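Local coordinates for protein acetyl-CoA acetyltransferase (PDB 4EGV) that adopts the thiolase fold as a monomer and probably has acyltransferase activity, carrying an additional C-terminal domain beside the thiolase core, at residues Val23-Phe28 with Glu394-Pro399; Lys51-Asp56 with Gly272-Met277; Tyr195-Asn200 with Thr470-Gly475; Ala485-Glu490 with Lys494-Gly499. All coordinates share one frame; numbering follows the deposited sequence.

Contact 1. Residues Val23-Phe28 with Glu394-Pro399; sequences VGVGQF and EMRDKP
A classic beta bulge carries this contact: Val23 and Gly24 both face Leu276 of the neighbouring strand 271-279, and the guanidinium of Arg396 comes up to the bulge. The approach is edge on. Arg396 NH2 lies 2.9 Å from Val23 O, with that oxygen near the guanidinium plane. The angle is poor for a hydrogen bond, so the pair is best read as a close polar approach. Val23 C lies at the same edge, 3.5 Å from Arg396 NH2, and Gly24 N is farther, 4.0 Å from Arg396 NH2. The third residue to meet the group is apolar. Val25 CG2 sits 4.2 Å from Arg396 NH1 and approaches obliquely.

The reach comes from an extended arginine. Its CG is anti to the carbonyl carbon (chi1 -69°), and the chain then runs straight from CG to NE. The nearest CA atoms, those of Val23 and Arg396, are 10.5 Å apart, so the side chain alone makes the approach. The guanidinium is held by other partners. NH1 forms a salt bridge with Asp56 OD2, and NE donates to Lys292 O. Asp56 OD2 also accepts from Val25 N, so one carboxylate oxygen ties the arginine to the strand.

Val25 rests on Ala389, Val392 and Asn393 of helix 383-397, the helix whose last turn supplies Arg396. Val23 packs on Leu276 and Met278 of strand 271-279. Strand 20-29 pairs antiparallel with strand 271-279, and helix 383-397 lies over one face of the sheet.

Contact 2. Residues Lys51-Asp56 with Gly272-Met277; sequences KAALHD and GAALLM
Helix 42-56 belongs to a layer covering one face of the large mixed sheet, and here its Ala53 packs on Ala274 and Leu276 of strand 271-279. Small residues let the two elements come close. Their axes approach to 7.5 Å and run at 38° to each other. Ala53 CB meets Ala274 CB at 4.0 Å. Ala53 CB also lies 4.4 Å from Leu276 CB, so one methyl sits against two strand residues that point to the same face.

Leu276 does the rest. Its CG is anti to the backbone N (chi1 -175°), which carries CD2 towards the helix. Leu276 CD2 is 3.6 Å from Ala53 O and 3.9 Å from Leu54 CD1. The Leu54 and Leu276 side chains cross at about a right angle. Leu54 starts out directed away from the strand, and only its methyl end turns back to it. Both leucines also touch helix 61-67: Leu54 meets Ala61 and Ala65, and Leu276 meets Val64.

Ala273 and Leu275 alternate with these residues and face helix 383-397 instead. A sheet clothed by helices on both faces is characteristic of the layered alpha/beta thiolase fold.

Contact 3. Residues Tyr195-Asn200 with Thr470-Gly475; sequences YGLLEN and TGIIIG
Leu197 and Ile474 reach each other with matching torsions. Leu197 CG (chi1 -74°) and Ile474 CG1 (chi1 -68°) each lie beside their own backbone N. From there the ends of the two side chains meet and cross obliquely. The contact joins two parts of the protein. Helix 191-206 belongs to the long insertion between strands 136-143 and 271-279, which probably corresponds to the loop domain of thiolases. Strand 470-476 belongs to the additional C-terminal domain, whose five antiparallel strands are consistent with an OB fold.

Leu197 is the helix residue that makes the contact. Its branched end touches Ile474 CD1 with both methyls: Leu197 CD2 is 4.0 Å away and Leu197 CD1 4.2 Å. The touch on Ile472 is looser. Ile472 CB points to the helix while the CG1 branch leads away, so CG2 is what faces Leu197 CD1, at 4.5 Å.

Polar bonds to strand 453-463 flank this apolar patch. Leu197 O accepts from Thr459 OG1, and Asn200 ND2 donates to Tyr460 O. The joint is therefore made with two adjacent strands of the domain. Close to the strand backbone, Leu197 CD2 rests 4.0 Å from Ile472 O.

Contact 4. Residues Ala485-Glu490 with Lys494-Gly499; sequences AKTKDE and KLLSEG
Thr487 and Leu496 face each other across the turn that links strand 482-487 to helix 490-498. Both point inward. Thr487 turns CG2 to the helix, and Leu496 answers with CD1, 4.3 Å away. The hydroxyl takes another direction: Thr487 OG1 is hydrogen-bonded to Ala517 O. A chi1 of -54° sets Leu496 CG on the side of the backbone N, and it goes with the meeting of CD1 and Thr487 CG2.

Glu490 and Lys494 are one helical turn apart on the exposed side. Their backbones meet in a weak hydrogen bond from Lys494 N to Glu490 O, 3.3 Å long and bent to 147°. Lys494 CB lies 3.5 Å from Glu490 O. The charged ends do not pair, since Glu490 OE2 and Lys494 NZ are 7.2 Å apart. Just before the helix, Asp489 is the N-cap, and its OD2 accepts from Leu492 N.

Strand, capped helix and following strand are consistent with an OB fold, in which a helix stands between the third and fourth strands. Leu496 also packs on Ile473 of strand 470-476 and on Tyr460 and Val462 of strand 453-463. The helix thereby lies against three successive strands, while Thr487 reaches strand 516-519.

Overall arrangement
The contacts form two pairs on opposite sides of the chain's centre. Contacts 1 and 2 have centres about 10 Å apart and share the large mixed sheet, where strands 20-29 and 271-279 are neighbours. Gly24 O and Leu276 N are probably hydrogen-bonded there. Contacts 3 and 4 have centres about 11 Å apart and share the C-terminal antiparallel sheet, where Ile473 N and Ala485 O are probably hydrogen-bonded. The pairs do not touch; contacts 1 and 3 have centres about 40 Å apart. Along the chain, contact 3 crosses contacts 1 and 2, whereas contact 4 follows all three. Contact 3 thus ties the additional domain back to the thiolase part of the monomer.

Contact 1. Residues Val23-Phe28 with Glu394-Pro399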
loop_
_atom_site.group_PDB
_atom_site.type_symbol
_atom_site.label_atom_id
_atom_site.label_comp_id
_atom_site.label_asym_id
_atom_site.label_seq_id
_atom_site.Cartn_x
_atom_site.Cartn_y
_atom_site.Cartn_z
ATOM N N VAL A 23 -17.317 -1.610 14.182
ATOM C CA VAL A 23 -18.787 -1.609 14.183
ATOM C C VAL A 23 -19.471 -0.909 13.020
ATOM O O VAL A 23 -20.583 -1.290 12.660
ATOM C CB VAL A 23 -19.431 -1.200 15.503
ATOM C CG1 VAL A 23 -18.949 -2.110 16.576
ATOM C CG2 VAL A 23 -19.168 0.248 15.818
ATOM N N GLY A 24 -18.795 0.075 12.421
ATOM C CA GLY A 24 -19.360 0.817 11.323
ATOM C C GLY A 24 -18.310 1.172 10.314
ATOM O O GLY A 24 -17.220 1.597 10.675
ATOM N N VAL A 25 -18.634 0.996 9.040
ATOM C CA VAL A 25 -17.709 1.357 7.963
ATOM C C VAL A 25 -18.423 2.293 6.975
ATOM O O VAL A 25 -19.641 2.212 6.768
ATOM C CB VAL A 25 -17.065 0.090 7.262
ATOM C CG1 VAL A 25 -16.223 -0.680 8.226
ATOM C CG2 VAL A 25 -18.071 -0.813 6.637
ATOM N N GLY A 26 -17.689 3.201 6.367
ATOM C CA GLY A 26 -18.351 4.104 5.464
ATOM C C GLY A 26 -17.547 4.423 4.272
ATOM O O GLY A 26 -16.395 4.689 4.386
ATOM N N GLN A 27 -18.183 4.402 3.115
ATOM C CA GLN A 27 -17.532 4.870 1.885
ATOM C C GLN A 27 -18.336 5.947 1.171
ATOM O O GLN A 27 -19.515 5.974 1.278
ATOM C CB GLN A 27 -17.286 3.690 0.967
ATOM C CG GLN A 27 -16.102 2.912 1.362
ATOM C CD GLN A 27 -15.957 1.685 0.556
ATOM O OE1 GLN A 27 -16.638 0.677 0.801
ATOM N NE2 GLN A 27 -15.052 1.729 -0.422
ATOM N N PHE A 28 -17.687 6.834 0.457
ATOM C CA PHE A 28 -18.375 7.829 -0.322
ATOM C C PHE A 28 -17.575 8.252 -1.529
ATOM O O PHE A 28 -16.370 8.476 -1.410
ATOM C CB PHE A 28 -18.651 9.051 0.523
ATOM C CG PHE A 28 -19.427 10.114 -0.185
ATOM C CD1 PHE A 28 -20.781 9.956 -0.399
ATOM C CD2 PHE A 28 -18.802 11.286 -0.623
ATOM C CE1 PHE A 28 -21.530 10.945 -1.029
ATOM C CE2 PHE A 28 -19.520 12.277 -1.259
ATOM C CZ PHE A 28 -20.889 12.124 -1.463
ATOM N N GLU A 394 -17.664 -7.873 3.636
ATOM C CA GLU A 394 -17.574 -9.191 3.073
ATOM C C GLU A 394 -17.549 -10.216 4.198
ATOM O O GLU A 394 -18.048 -11.327 4.026
ATOM C CB GLU A 394 -16.349 -9.295 2.171
ATOM C CG GLU A 394 -16.473 -10.325 1.043
ATOM C CD GLU A 394 -17.260 -9.833 -0.225
ATOM O OE1 GLU A 394 -18.521 -9.766 -0.194
ATOM O OE2 GLU A 394 -16.603 -9.568 -1.269
HETATM N N MSE A 395 -16.992 -9.836 5.348
HETATM C CA MSE A 395 -16.931 -10.708 6.536
HETATM C C MSE A 395 -18.236 -10.827 7.337
HETATM O O MSE A 395 -18.485 -11.856 7.966
HETATM C CB MSE A 395 -15.738 -10.353 7.438
HETATM C CG MSE A 395 -14.399 -10.718 6.843
HETATM SE SE MSE A 395 -14.273 -12.529 5.956
HETATM C CE MSE A 395 -14.750 -12.287 4.056
ATOM N N ARG A 396 -19.073 -9.796 7.300
ATOM C CA ARG A 396 -20.402 -9.909 7.876
ATOM C C ARG A 396 -21.290 -10.865 7.076
ATOM O O ARG A 396 -22.112 -11.574 7.632
ATOM C CB ARG A 396 -21.067 -8.549 7.982
ATOM C CG ARG A 396 -20.470 -7.636 8.984
ATOM C CD ARG A 396 -20.698 -6.215 8.564
ATOM N NE ARG A 396 -20.369 -5.247 9.601
ATOM C CZ ARG A 396 -20.488 -3.938 9.444
ATOM N NH1 ARG A 396 -20.900 -3.445 8.292
ATOM N NH2 ARG A 396 -20.180 -3.128 10.433
ATOM N N ASP A 397 -21.096 -10.871 5.766
ATOM C CA ASP A 397 -21.856 -11.677 4.826
ATOM C C ASP A 397 -21.500 -13.148 4.876
ATOM O O ASP A 397 -22.305 -13.964 4.479
ATOM C CB ASP A 397 -21.645 -11.173 3.383
ATOM C CG ASP A 397 -22.721 -10.173 2.934
ATOM O OD1 ASP A 397 -23.371 -9.547 3.801
ATOM O OD2 ASP A 397 -22.923 -10.020 1.706
ATOM N N LYS A 398 -20.291 -13.466 5.340
ATOM C CA LYS A 398 -19.743 -14.828 5.402
ATOM C C LYS A 398 -19.204 -15.045 6.809
ATOM O O LYS A 398 -17.989 -15.124 7.020
ATOM C CB LYS A 398 -18.615 -15.001 4.384
ATOM C CG LYS A 398 -19.048 -14.900 2.955
ATOM C CD LYS A 398 -17.862 -14.808 2.002
ATOM C CE LYS A 398 -18.365 -14.992 0.582
ATOM N NZ LYS A 398 -17.361 -14.780 -0.478
ATOM N N PRO A 399 -20.112 -15.142 7.794
ATOM C CA PRO A 399 -19.642 -15.154 9.200
ATOM C C PRO A 399 -18.746 -16.361 9.519
ATOM O O PRO A 399 -19.011 -17.458 9.061
ATOM C CB PRO A 399 -20.946 -15.177 10.018
ATOM C CG PRO A 399 -22.071 -14.952 9.011
ATOM C CD PRO A 399 -21.563 -15.403 7.681
#

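Contact 2. Residues Lys51-Asp56 with Gly272-Met277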
loop_
_atom_site.group_PDB
_atom_site.type_symbol
_atom_site.label_atom_id
_atom_site.label_comp_id
_atom_site.label_asym_id
_atom_site.label_seq_id
_atom_site.Cartn_x
_atom_site.Cartn_y
_atom_site.Cartn_z
ATOM N N LYS A 51 -20.424 9.818 8.443
ATOM C CA LYS A 51 -21.875 9.737 8.665
ATOM C C LYS A 51 -22.471 8.396 8.319
ATOM O O LYS A 51 -23.395 7.946 8.971
ATOM C CB LYS A 51 -22.609 10.820 7.878
ATOM C CG LYS A 51 -22.668 12.134 8.566
ATOM C CD LYS A 51 -23.222 13.172 7.621
ATOM C CE LYS A 51 -23.300 14.525 8.337
ATOM N NZ LYS A 51 -23.418 15.625 7.392
ATOM N N ALA A 52 -21.924 7.789 7.279
ATOM C CA ALA A 52 -22.260 6.429 6.863
ATOM C C ALA A 52 -21.701 5.371 7.803
ATOM O O ALA A 52 -22.335 4.331 7.971
ATOM C CB ALA A 52 -21.805 6.160 5.428
ATOM N N ALA A 53 -20.530 5.620 8.396
ATOM C CA ALA A 53 -19.967 4.713 9.378
ATOM C C ALA A 53 -20.838 4.670 10.657
ATOM O O ALA A 53 -21.068 3.598 11.258
ATOM C CB ALA A 53 -18.532 5.075 9.673
ATOM N N LEU A 54 -21.342 5.846 11.041
ATOM C CA LEU A 54 -22.228 5.996 12.169
ATOM C C LEU A 54 -23.586 5.400 11.899
ATOM O O LEU A 54 -24.269 4.957 12.805
ATOM C CB LEU A 54 -22.412 7.468 12.462
ATOM C CG LEU A 54 -21.693 8.122 13.647
ATOM C CD1 LEU A 54 -20.251 7.702 13.758
ATOM C CD2 LEU A 54 -21.831 9.609 13.504
ATOM N N HIS A 55 -24.005 5.407 10.647
ATOM C CA HIS A 55 -25.256 4.771 10.319
ATOM C C HIS A 55 -25.196 3.269 10.135
ATOM O O HIS A 55 -26.170 2.561 10.436
ATOM C CB HIS A 55 -25.882 5.349 9.078
ATOM C CG HIS A 55 -27.371 5.228 9.107
ATOM N ND1 HIS A 55 -28.077 4.312 8.349
ATOM C CD2 HIS A 55 -28.281 5.853 9.894
ATOM C CE1 HIS A 55 -29.365 4.427 8.624
ATOM N NE2 HIS A 55 -29.515 5.349 9.560
ATOM N N ASP A 56 -24.061 2.818 9.618
ATOM C CA ASP A 56 -23.792 1.442 9.372
ATOM C C ASP A 56 -23.886 0.618 10.647
ATOM O O ASP A 56 -24.325 -0.520 10.590
ATOM C CB ASP A 56 -22.414 1.310 8.760
ATOM C CG ASP A 56 -22.140 -0.071 8.228
ATOM O OD1 ASP A 56 -22.859 -0.486 7.284
ATOM O OD2 ASP A 56 -21.184 -0.711 8.747
ATOM N N GLY A 272 -14.208 9.437 0.146
ATOM C CA GLY A 272 -13.922 9.362 1.563
ATOM C C GLY A 272 -14.193 7.986 2.099
ATOM O O GLY A 272 -15.001 7.258 1.556
ATOM N N ALA A 273 -13.484 7.621 3.153
ATOM C CA ALA A 273 -13.728 6.389 3.871
ATOM C C ALA A 273 -13.598 6.625 5.391
ATOM O O ALA A 273 -12.808 7.442 5.795
ATOM C CB ALA A 273 -12.793 5.309 3.358
ATOM N N ALA A 274 -14.383 5.929 6.214
ATOM C CA ALA A 274 -14.315 6.018 7.664
ATOM C C ALA A 274 -14.501 4.665 8.324
ATOM O O ALA A 274 -15.224 3.822 7.818
ATOM C CB ALA A 274 -15.325 6.992 8.164
ATOM N N LEU A 275 -13.826 4.452 9.448
ATOM C CA LEU A 275 -14.043 3.263 10.269
ATOM C C LEU A 275 -14.422 3.589 11.708
ATOM O O LEU A 275 -13.780 4.355 12.371
ATOM C CB LEU A 275 -12.800 2.340 10.266
ATOM C CG LEU A 275 -12.098 2.041 8.931
ATOM C CD1 LEU A 275 -10.689 1.515 9.132
ATOM C CD2 LEU A 275 -12.924 1.110 8.065
ATOM N N LEU A 276 -15.469 2.972 12.191
ATOM C CA LEU A 276 -15.873 3.143 13.549
ATOM C C LEU A 276 -15.560 1.904 14.366
ATOM O O LEU A 276 -15.980 0.832 14.045
ATOM C CB LEU A 276 -17.355 3.471 13.580
ATOM C CG LEU A 276 -18.087 3.832 14.878
ATOM C CD1 LEU A 276 -17.501 5.060 15.663
ATOM C CD2 LEU A 276 -19.552 3.982 14.519
HETATM N N MSE A 277 -14.819 2.087 15.444
HETATM C CA MSE A 277 -14.269 1.010 16.232
HETATM C C MSE A 277 -14.521 1.263 17.696
HETATM O O MSE A 277 -14.544 2.401 18.143
HETATM C CB MSE A 277 -12.790 0.983 15.999
HETATM C CG MSE A 277 -12.091 -0.297 16.432
HETATM SE SE MSE A 277 -10.128 -0.221 16.057
HETATM C CE MSE A 277 -10.208 0.831 14.422
#

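Contact 3. Residues Tyr195-Asn200 with Thr470-Gly475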
loop_
_atom_site.group_PDB
_atom_site.type_symbol
_atom_site.label_atom_id
_atom_site.label_comp_id
_atom_site.label_asym_id
_atom_site.label_seq_id
_atom_site.Cartn_x
_atom_site.Cartn_y
_atom_site.Cartn_z
ATOM N N TYR A 195 9.536 2.762 -8.075
ATOM C CA TYR A 195 8.945 1.464 -8.240
ATOM C C TYR A 195 9.414 0.752 -9.483
ATOM O O TYR A 195 9.403 -0.471 -9.517
ATOM C CB TYR A 195 7.421 1.547 -8.222
ATOM C CG TYR A 195 6.854 1.404 -6.826
ATOM C CD1 TYR A 195 6.806 0.160 -6.179
ATOM C CD2 TYR A 195 6.408 2.524 -6.129
ATOM C CE1 TYR A 195 6.298 0.050 -4.893
ATOM C CE2 TYR A 195 5.894 2.424 -4.841
ATOM C CZ TYR A 195 5.838 1.196 -4.237
ATOM O OH TYR A 195 5.356 1.120 -2.976
ATOM N N GLY A 196 9.812 1.524 -10.491
ATOM C CA GLY A 196 10.379 0.995 -11.697
ATOM C C GLY A 196 11.646 0.243 -11.414
ATOM O O GLY A 196 11.871 -0.829 -11.989
ATOM N N LEU A 197 12.476 0.806 -10.543
ATOM C CA LEU A 197 13.745 0.191 -10.167
ATOM C C LEU A 197 13.557 -1.158 -9.439
ATOM O O LEU A 197 14.307 -2.111 -9.632
ATOM C CB LEU A 197 14.561 1.147 -9.298
ATOM C CG LEU A 197 15.212 2.331 -10.010
ATOM C CD1 LEU A 197 15.460 3.518 -9.133
ATOM C CD2 LEU A 197 16.429 1.926 -10.770
ATOM N N LEU A 198 12.553 -1.226 -8.580
ATOM C CA LEU A 198 12.249 -2.409 -7.799
ATOM C C LEU A 198 11.713 -3.500 -8.650
ATOM O O LEU A 198 12.015 -4.625 -8.479
ATOM C CB LEU A 198 11.196 -2.095 -6.730
ATOM C CG LEU A 198 11.568 -1.679 -5.308
ATOM C CD1 LEU A 198 12.618 -0.680 -5.274
ATOM C CD2 LEU A 198 10.409 -1.224 -4.561
ATOM N N GLU A 199 10.851 -3.117 -9.552
ATOM C CA GLU A 199 10.289 -3.981 -10.529
ATOM C C GLU A 199 11.291 -4.535 -11.521
ATOM O O GLU A 199 11.152 -5.635 -11.889
ATOM C CB GLU A 199 9.187 -3.235 -11.219
ATOM C CG GLU A 199 8.146 -4.082 -11.804
ATOM C CD GLU A 199 6.984 -4.352 -10.913
ATOM O OE1 GLU A 199 6.702 -5.513 -10.692
ATOM O OE2 GLU A 199 6.315 -3.435 -10.487
ATOM N N ASN A 200 12.315 -3.784 -11.909
ATOM C CA ASN A 200 13.338 -4.286 -12.788
ATOM C C ASN A 200 14.363 -5.102 -12.038
ATOM O O ASN A 200 14.974 -5.972 -12.574
ATOM C CB ASN A 200 13.980 -3.152 -13.556
ATOM C CG ASN A 200 13.193 -2.734 -14.714
ATOM O OD1 ASN A 200 12.537 -3.505 -15.312
ATOM N ND2 ASN A 200 13.254 -1.502 -15.028
ATOM N N THR A 470 15.513 9.582 -20.361
ATOM C CA THR A 470 16.522 9.656 -19.315
ATOM C C THR A 470 16.536 8.383 -18.494
ATOM O O THR A 470 15.502 7.979 -17.975
ATOM C CB THR A 470 16.250 10.867 -18.371
ATOM O OG1 THR A 470 16.227 12.067 -19.129
ATOM C CG2 THR A 470 17.310 11.015 -17.276
ATOM N N GLY A 471 17.721 7.786 -18.366
ATOM C CA GLY A 471 17.935 6.562 -17.605
ATOM C C GLY A 471 18.438 6.783 -16.193
ATOM O O GLY A 471 19.248 7.646 -15.929
ATOM N N ILE A 472 17.919 6.004 -15.266
ATOM C CA ILE A 472 18.417 6.003 -13.907
ATOM C C ILE A 472 18.919 4.606 -13.644
ATOM O O ILE A 472 18.245 3.614 -13.945
ATOM C CB ILE A 472 17.317 6.297 -12.892
ATOM C CG1 ILE A 472 16.405 7.461 -13.354
ATOM C CG2 ILE A 472 17.909 6.442 -11.509
ATOM C CD1 ILE A 472 16.791 8.842 -12.947
ATOM N N ILE A 473 20.115 4.530 -13.090
ATOM C CA ILE A 473 20.757 3.259 -12.870
ATOM C C ILE A 473 21.164 3.119 -11.402
ATOM O O ILE A 473 21.653 4.064 -10.794
ATOM C CB ILE A 473 21.978 3.108 -13.823
ATOM C CG1 ILE A 473 21.532 3.249 -15.273
ATOM C CG2 ILE A 473 22.734 1.772 -13.591
ATOM C CD1 ILE A 473 22.574 2.865 -16.287
ATOM N N ILE A 474 20.932 1.941 -10.830
ATOM C CA ILE A 474 21.659 1.518 -9.641
ATOM C C ILE A 474 22.690 0.507 -10.094
ATOM O O ILE A 474 22.360 -0.476 -10.738
ATOM C CB ILE A 474 20.744 0.890 -8.588
ATOM C CG1 ILE A 474 19.794 1.924 -7.984
ATOM C CG2 ILE A 474 21.564 0.239 -7.481
ATOM C CD1 ILE A 474 18.565 1.339 -7.395
ATOM N N GLY A 475 23.917 0.744 -9.704
ATOM C CA GLY A 475 25.016 -0.109 -10.075
ATOM C C GLY A 475 25.817 -0.692 -8.952
ATOM O O GLY A 475 25.601 -0.423 -7.818
#

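Contact 4. Residues Ala485-Glu490 with Lys494-Gly499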
loop_
_atom_site.group_PDB
_atom_site.type_symbol
_atom_site.label_atom_id
_atom_site.label_comp_id
_atom_site.label_asym_id
_atom_site.label_seq_id
_atom_site.Cartn_x
_atom_site.Cartn_y
_atom_site.Cartn_z
ATOM N N ALA A 485 23.239 6.430 -10.820
ATOM C CA ALA A 485 23.667 7.250 -11.943
ATOM C C ALA A 485 22.514 7.639 -12.868
ATOM O O ALA A 485 21.523 6.908 -13.022
ATOM C CB ALA A 485 24.775 6.578 -12.717
ATOM N N LYS A 486 22.664 8.813 -13.467
ATOM C CA LYS A 486 21.713 9.352 -14.405
ATOM C C LYS A 486 22.396 9.408 -15.774
ATOM O O LYS A 486 23.601 9.598 -15.859
ATOM C CB LYS A 486 21.339 10.752 -13.957
ATOM C CG LYS A 486 20.078 11.299 -14.605
ATOM C CD LYS A 486 20.226 12.775 -15.039
ATOM C CE LYS A 486 19.396 13.714 -14.172
ATOM N NZ LYS A 486 20.012 15.055 -14.049
ATOM N N THR A 487 21.633 9.266 -16.846
ATOM C CA THR A 487 22.221 9.147 -18.179
ATOM C C THR A 487 21.284 9.631 -19.302
ATOM O O THR A 487 20.083 9.309 -19.345
ATOM C CB THR A 487 22.796 7.677 -18.451
ATOM O OG1 THR A 487 23.586 7.649 -19.641
ATOM C CG2 THR A 487 21.706 6.643 -18.600
ATOM N N LYS A 488 21.842 10.425 -20.207
ATOM C CA LYS A 488 21.135 10.782 -21.430
ATOM C C LYS A 488 21.906 10.373 -22.670
ATOM O O LYS A 488 21.470 10.633 -23.794
ATOM C CB LYS A 488 20.848 12.275 -21.480
ATOM C CG LYS A 488 19.921 12.676 -20.395
ATOM C CD LYS A 488 19.453 14.081 -20.470
ATOM C CE LYS A 488 18.858 14.414 -19.127
ATOM N NZ LYS A 488 17.751 15.377 -19.210
ATOM N N ASP A 489 23.076 9.792 -22.463
ATOM C CA ASP A 489 23.800 9.184 -23.545
ATOM C C ASP A 489 22.831 8.360 -24.439
ATOM O O ASP A 489 22.161 7.440 -23.987
ATOM C CB ASP A 489 24.967 8.368 -22.975
ATOM C CG ASP A 489 25.530 7.380 -23.964
ATOM O OD1 ASP A 489 26.292 7.792 -24.886
ATOM O OD2 ASP A 489 25.216 6.177 -23.808
ATOM N N GLU A 490 22.737 8.760 -25.705
ATOM C CA GLU A 490 21.936 8.087 -26.723
ATOM C C GLU A 490 22.222 6.559 -26.759
ATOM O O GLU A 490 21.289 5.769 -26.848
ATOM C CB GLU A 490 22.137 8.830 -28.075
ATOM C CG GLU A 490 21.618 8.172 -29.408
ATOM C CD GLU A 490 22.036 8.977 -30.712
ATOM O OE1 GLU A 490 21.358 9.979 -31.057
ATOM O OE2 GLU A 490 23.029 8.610 -31.401
ATOM N N LYS A 494 19.383 3.523 -25.336
ATOM C CA LYS A 494 18.858 2.585 -26.322
ATOM C C LYS A 494 18.863 1.149 -25.739
ATOM O O LYS A 494 17.896 0.408 -25.908
ATOM C CB LYS A 494 19.698 2.703 -27.614
ATOM C CG LYS A 494 19.235 1.906 -28.815
ATOM C CD LYS A 494 19.909 2.410 -30.103
ATOM C CE LYS A 494 18.945 2.198 -31.309
ATOM N NZ LYS A 494 19.621 2.340 -32.611
ATOM N N LEU A 495 19.944 0.783 -25.037
ATOM C CA LEU A 495 20.052 -0.521 -24.375
ATOM C C LEU A 495 19.025 -0.688 -23.248
ATOM O O LEU A 495 18.444 -1.764 -23.119
ATOM C CB LEU A 495 21.485 -0.782 -23.862
ATOM C CG LEU A 495 21.726 -2.170 -23.251
ATOM C CD1 LEU A 495 21.843 -3.305 -24.310
ATOM C CD2 LEU A 495 22.920 -2.140 -22.336
ATOM N N LEU A 496 18.805 0.362 -22.448
ATOM C CA LEU A 496 17.826 0.316 -21.348
ATOM C C LEU A 496 16.362 0.272 -21.808
ATOM O O LEU A 496 15.517 -0.372 -21.161
ATOM C CB LEU A 496 18.012 1.464 -20.359
ATOM C CG LEU A 496 19.379 1.694 -19.714
ATOM C CD1 LEU A 496 19.415 2.972 -18.899
ATOM C CD2 LEU A 496 19.794 0.536 -18.869
ATOM N N SER A 497 16.071 0.935 -22.928
ATOM C CA SER A 497 14.708 0.982 -23.470
ATOM C C SER A 497 14.313 -0.221 -24.322
ATOM O O SER A 497 13.153 -0.632 -24.314
ATOM C CB SER A 497 14.502 2.239 -24.312
ATOM O OG SER A 497 15.027 3.395 -23.690
ATOM N N GLU A 498 15.276 -0.769 -25.063
ATOM C CA GLU A 498 14.979 -1.716 -26.134
ATOM C C GLU A 498 15.670 -3.074 -26.022
ATOM O O GLU A 498 15.235 -4.028 -26.658
ATOM C CB GLU A 498 15.328 -1.094 -27.494
ATOM C CG GLU A 498 14.412 0.066 -27.943
ATOM C CD GLU A 498 14.718 0.604 -29.370
ATOM O OE1 GLU A 498 15.778 0.275 -29.978
ATOM O OE2 GLU A 498 13.876 1.381 -29.878
ATOM N N GLY A 499 16.566 -3.197 -25.063
ATOM C CA GLY A 499 17.222 -4.459 -24.794
ATOM C C GLY A 499 17.103 -5.023 -23.390
ATOM O O GLY A 499 16.088 -4.922 -22.778
#